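Local structure of carbonic anhydrase (Neosartorya fumigata, 6LAC) at residues K80-C92 with Q159-A171. The protein probably catalyses the reversible hydration of carbon dioxide to hydrogencarbonate and a proton, as a zinc-dependent beta-class carbonic anhydrase. The protein carries 1 engineered substitution. Numbering follows the deposited sequence.
With ZN (zinc ion), chain C.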
# COMPACT_ATOMS: atom_id res chain seq x y z
N LYS A 80 5.23 15.28 -8.79
CA LYS A 80 6.40 16.16 -8.53
C LYS A 80 6.81 16.07 -7.07
O LYS A 80 7.16 17.06 -6.41
CB LYS A 80 6.10 17.63 -8.89
CG LYS A 80 5.59 17.82 -10.31
CD LYS A 80 6.53 17.23 -11.33
CE LYS A 80 6.36 17.82 -12.71
NZ LYS A 80 5.03 17.52 -13.27
N ILE A 81 6.76 14.85 -6.53
CA ILE A 81 7.10 14.63 -5.11
C ILE A 81 8.60 14.80 -4.93
O ILE A 81 9.36 14.17 -5.69
CB ILE A 81 6.56 13.26 -4.67
CG1 ILE A 81 5.05 13.37 -4.52
CG2 ILE A 81 7.17 12.76 -3.38
CD1 ILE A 81 4.27 12.10 -4.22
N ARG A 82 8.95 15.49 -3.85
CA ARG A 82 10.36 15.80 -3.52
C ARG A 82 10.88 15.10 -2.28
O ARG A 82 12.08 15.17 -1.98
CB ARG A 82 10.57 17.29 -3.31
CG ARG A 82 10.07 18.16 -4.46
CD ARG A 82 10.53 17.69 -5.78
NE ARG A 82 10.61 18.86 -6.66
CZ ARG A 82 10.74 18.80 -7.97
NH1 ARG A 82 10.83 19.93 -8.66
NH2 ARG A 82 10.79 17.63 -8.58
N ASN A 83 10.00 14.32 -1.63
CA ASN A 83 10.36 13.58 -0.41
C ASN A 83 9.71 12.19 -0.46
O ASN A 83 8.51 12.10 -0.73
CB ASN A 83 9.94 14.29 0.86
CG ASN A 83 10.76 15.55 1.13
OD1 ASN A 83 11.88 15.43 1.61
ND2 ASN A 83 10.18 16.69 0.76
N ILE A 84 10.51 11.21 -0.11
CA ILE A 84 10.08 9.79 -0.00
C ILE A 84 10.44 9.36 1.41
O ILE A 84 11.59 9.62 1.81
CB ILE A 84 10.77 8.90 -1.02
CG1 ILE A 84 10.41 9.35 -2.44
CG2 ILE A 84 10.37 7.43 -0.79
CD1 ILE A 84 11.16 8.66 -3.56
N VAL A 85 9.53 8.74 2.15
CA VAL A 85 9.85 8.14 3.45
C VAL A 85 9.70 6.65 3.30
O VAL A 85 8.60 6.22 2.85
CB VAL A 85 8.94 8.71 4.54
CG1 VAL A 85 9.28 8.03 5.87
CG2 VAL A 85 9.08 10.20 4.67
N ILE A 86 10.67 5.86 3.68
CA ILE A 86 10.51 4.40 3.87
C ILE A 86 10.35 4.15 5.35
O ILE A 86 11.27 4.47 6.12
CB ILE A 86 11.66 3.61 3.26
CG1 ILE A 86 11.79 3.98 1.78
CG2 ILE A 86 11.47 2.10 3.48
CD1 ILE A 86 12.82 3.22 1.02
N CYS A 87 9.18 3.72 5.75
CA CYS A 87 8.85 3.50 7.16
C CYS A 87 8.76 2.02 7.44
O CYS A 87 7.84 1.35 6.90
CB CYS A 87 7.55 4.15 7.50
SG CYS A 87 7.21 4.15 9.28
N GLY A 88 9.64 1.45 8.24
CA GLY A 88 9.48 0.11 8.80
C GLY A 88 8.77 0.16 10.11
O GLY A 88 8.39 1.24 10.58
N HIS A 89 8.53 -1.02 10.68
CA HIS A 89 7.79 -1.03 11.95
C HIS A 89 8.19 -2.24 12.79
O HIS A 89 8.27 -3.34 12.31
CB HIS A 89 6.27 -0.97 11.69
CG HIS A 89 5.76 -2.18 11.05
ND1 HIS A 89 5.07 -3.18 11.75
CD2 HIS A 89 5.99 -2.68 9.83
CE1 HIS A 89 4.86 -4.18 10.94
NE2 HIS A 89 5.39 -3.90 9.75
N TYR A 90 8.41 -1.92 14.06
CA TYR A 90 8.69 -3.02 15.00
C TYR A 90 7.51 -4.00 15.10
O TYR A 90 6.36 -3.56 15.14
CB TYR A 90 9.14 -2.48 16.35
CG TYR A 90 10.39 -1.63 16.29
CD1 TYR A 90 11.60 -2.14 15.85
CD2 TYR A 90 10.37 -0.32 16.72
CE1 TYR A 90 12.74 -1.35 15.78
CE2 TYR A 90 11.49 0.49 16.66
CZ TYR A 90 12.68 -0.04 16.22
OH TYR A 90 13.78 0.80 16.23
N GLY A 91 7.85 -5.27 15.18
CA GLY A 91 6.86 -6.35 15.22
C GLY A 91 6.50 -6.90 13.88
O GLY A 91 5.63 -7.79 13.78
N CYS A 92 7.05 -6.34 12.80
CA CYS A 92 6.86 -6.84 11.42
C CYS A 92 6.98 -8.36 11.37
O CYS A 92 7.94 -8.91 11.88
CB CYS A 92 7.92 -6.19 10.56
SG CYS A 92 7.66 -6.43 8.78
N GLN A 159 19.24 17.87 -6.83
CA GLN A 159 18.74 18.36 -5.52
C GLN A 159 17.24 18.55 -5.55
O GLN A 159 16.67 19.45 -4.99
CB GLN A 159 19.45 19.65 -5.07
CG GLN A 159 19.48 19.80 -3.54
CD GLN A 159 20.39 20.94 -3.14
OE1 GLN A 159 21.54 20.93 -3.52
NE2 GLN A 159 19.87 21.89 -2.38
N GLN A 160 16.56 17.59 -6.18
CA GLN A 160 15.09 17.59 -6.25
C GLN A 160 14.46 16.41 -5.51
O GLN A 160 13.25 16.13 -5.75
CB GLN A 160 14.64 17.61 -7.71
CG GLN A 160 15.03 18.91 -8.39
CD GLN A 160 14.55 19.08 -9.80
OE1 GLN A 160 14.41 18.11 -10.55
NE2 GLN A 160 14.42 20.33 -10.20
N LEU A 161 15.19 15.69 -4.71
CA LEU A 161 14.60 14.52 -4.03
C LEU A 161 15.39 14.25 -2.79
O LEU A 161 16.65 14.32 -2.82
CB LEU A 161 14.68 13.33 -4.94
CG LEU A 161 14.09 12.03 -4.37
CD1 LEU A 161 12.62 12.14 -4.06
CD2 LEU A 161 14.34 10.89 -5.33
N ASN A 162 14.72 13.95 -1.69
CA ASN A 162 15.32 13.34 -0.50
C ASN A 162 14.56 12.06 -0.17
O ASN A 162 13.33 12.10 -0.26
CB ASN A 162 15.31 14.32 0.67
CG ASN A 162 16.36 15.42 0.56
OD1 ASN A 162 17.54 15.13 0.46
ND2 ASN A 162 15.90 16.63 0.57
N ILE A 163 15.31 11.07 0.25
CA ILE A 163 14.73 9.77 0.71
C ILE A 163 15.10 9.61 2.16
O ILE A 163 16.31 9.76 2.50
CB ILE A 163 15.19 8.61 -0.16
CG1 ILE A 163 14.93 8.88 -1.64
CG2 ILE A 163 14.50 7.32 0.30
CD1 ILE A 163 15.30 7.76 -2.59
N TRP A 164 14.15 9.31 3.02
CA TRP A 164 14.30 9.29 4.48
C TRP A 164 13.96 7.88 4.95
O TRP A 164 13.03 7.25 4.38
CB TRP A 164 13.41 10.32 5.13
CG TRP A 164 13.55 11.70 4.56
CD1 TRP A 164 12.74 12.27 3.66
CD2 TRP A 164 14.61 12.64 4.85
NE1 TRP A 164 13.16 13.55 3.39
CE2 TRP A 164 14.33 13.77 4.06
CE3 TRP A 164 15.79 12.60 5.62
CZ2 TRP A 164 15.15 14.92 4.09
CZ3 TRP A 164 16.59 13.73 5.64
CH2 TRP A 164 16.26 14.85 4.88
N GLY A 165 14.60 7.37 5.97
CA GLY A 165 14.20 6.13 6.64
C GLY A 165 13.68 6.40 8.01
O GLY A 165 14.27 7.22 8.76
N MET A 166 12.63 5.70 8.40
CA MET A 166 12.23 5.73 9.81
C MET A 166 11.67 4.39 10.21
O MET A 166 11.40 3.53 9.35
CB MET A 166 11.24 6.83 10.07
CG MET A 166 10.01 6.65 9.34
SD MET A 166 8.64 7.69 9.93
CE MET A 166 8.17 6.90 11.47
N VAL A 167 11.54 4.19 11.51
CA VAL A 167 10.83 3.02 12.08
C VAL A 167 9.78 3.47 13.05
O VAL A 167 10.02 4.36 13.87
CB VAL A 167 11.80 2.06 12.75
CG1 VAL A 167 11.09 0.81 13.17
CG2 VAL A 167 12.99 1.77 11.90
N TYR A 168 8.61 2.90 12.92
CA TYR A 168 7.47 3.17 13.79
C TYR A 168 7.38 2.10 14.85
O TYR A 168 7.46 0.92 14.57
CB TYR A 168 6.22 3.19 12.94
CG TYR A 168 4.94 3.08 13.69
CD1 TYR A 168 4.54 4.02 14.60
CD2 TYR A 168 4.06 2.02 13.42
CE1 TYR A 168 3.33 3.88 15.30
CE2 TYR A 168 2.84 1.89 14.05
CZ TYR A 168 2.50 2.82 15.01
OH TYR A 168 1.27 2.69 15.65
N ASP A 169 7.19 2.56 16.09
CA ASP A 169 7.02 1.66 17.27
C ASP A 169 5.61 1.82 17.84
O ASP A 169 5.32 2.88 18.44
CB ASP A 169 8.06 2.06 18.32
CG ASP A 169 8.14 1.09 19.48
OD1 ASP A 169 7.08 0.54 19.85
OD2 ASP A 169 9.28 0.89 19.98
N LYS A 170 4.75 0.82 17.61
CA LYS A 170 3.34 0.92 18.02
C LYS A 170 3.24 0.83 19.56
O LYS A 170 2.17 1.14 20.04
CB LYS A 170 2.48 -0.11 17.30
CG LYS A 170 2.80 -1.55 17.61
CD LYS A 170 1.86 -2.50 16.92
CE LYS A 170 2.25 -3.96 17.04
NZ LYS A 170 3.50 -4.30 16.33
N ALA A 171 4.30 0.44 20.24
CA ALA A 171 4.27 0.32 21.73
C ALA A 171 4.53 1.70 22.37
O ALA A 171 3.74 2.10 23.28
CB ALA A 171 5.18 -0.78 22.19
ZN ZN C . 5.64 -5.39 8.35
O HOH W 1 11.50 14.98 -7.34
O HOH W 2 13.34 17.48 -1.16
O HOH W 3 3.47 -2.32 13.94
O HOH W 4 5.41 -1.02 15.40
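Strands 83-89 and 162-169 are parallel neighbours in the central sheet of the beta-carbonic anhydrase fold, with Asn83 beside Asn162 and His89 beside Tyr168. An unbroken ladder of backbone hydrogen bonds joins them, the first from Asn162 N to Arg82 O (2.9 Å), the last from Tyr90 N to Tyr168 O. At the start, Asn83 OD1 accepts from the indole N-H of Trp164: NE1 lies 2.9 Å from OD1 in an almost straight bond (177°), the oxygen sitting in the ring plane. On the same face Met166, its CG between backbone N and carbonyl carbon (chi1 62°), bends at chi3 to bring CE 3.6 Å from Cys87 SG; both side chains also touch Trp31 of strand 29-34. On the other face, beta-branched Val167 lays CG1 squarely over the Tyr90 ring, 3.5 Å from its centroid, a CH-pi contact. Tyr90 OH is hydrogen-bonded to Glu136 of helix 127-148. A type II turn from His89 to Cys92 enters the metal site; at Gly91's positive phi a CB would jam against Tyr90 O. Cys34 and Asp36 complete the zinc coordination. His89 NE2 binds the zinc ion at 2.1 Å, while a water held by Lys170 NZ accepts from His89 ND1 at 2.8 Å.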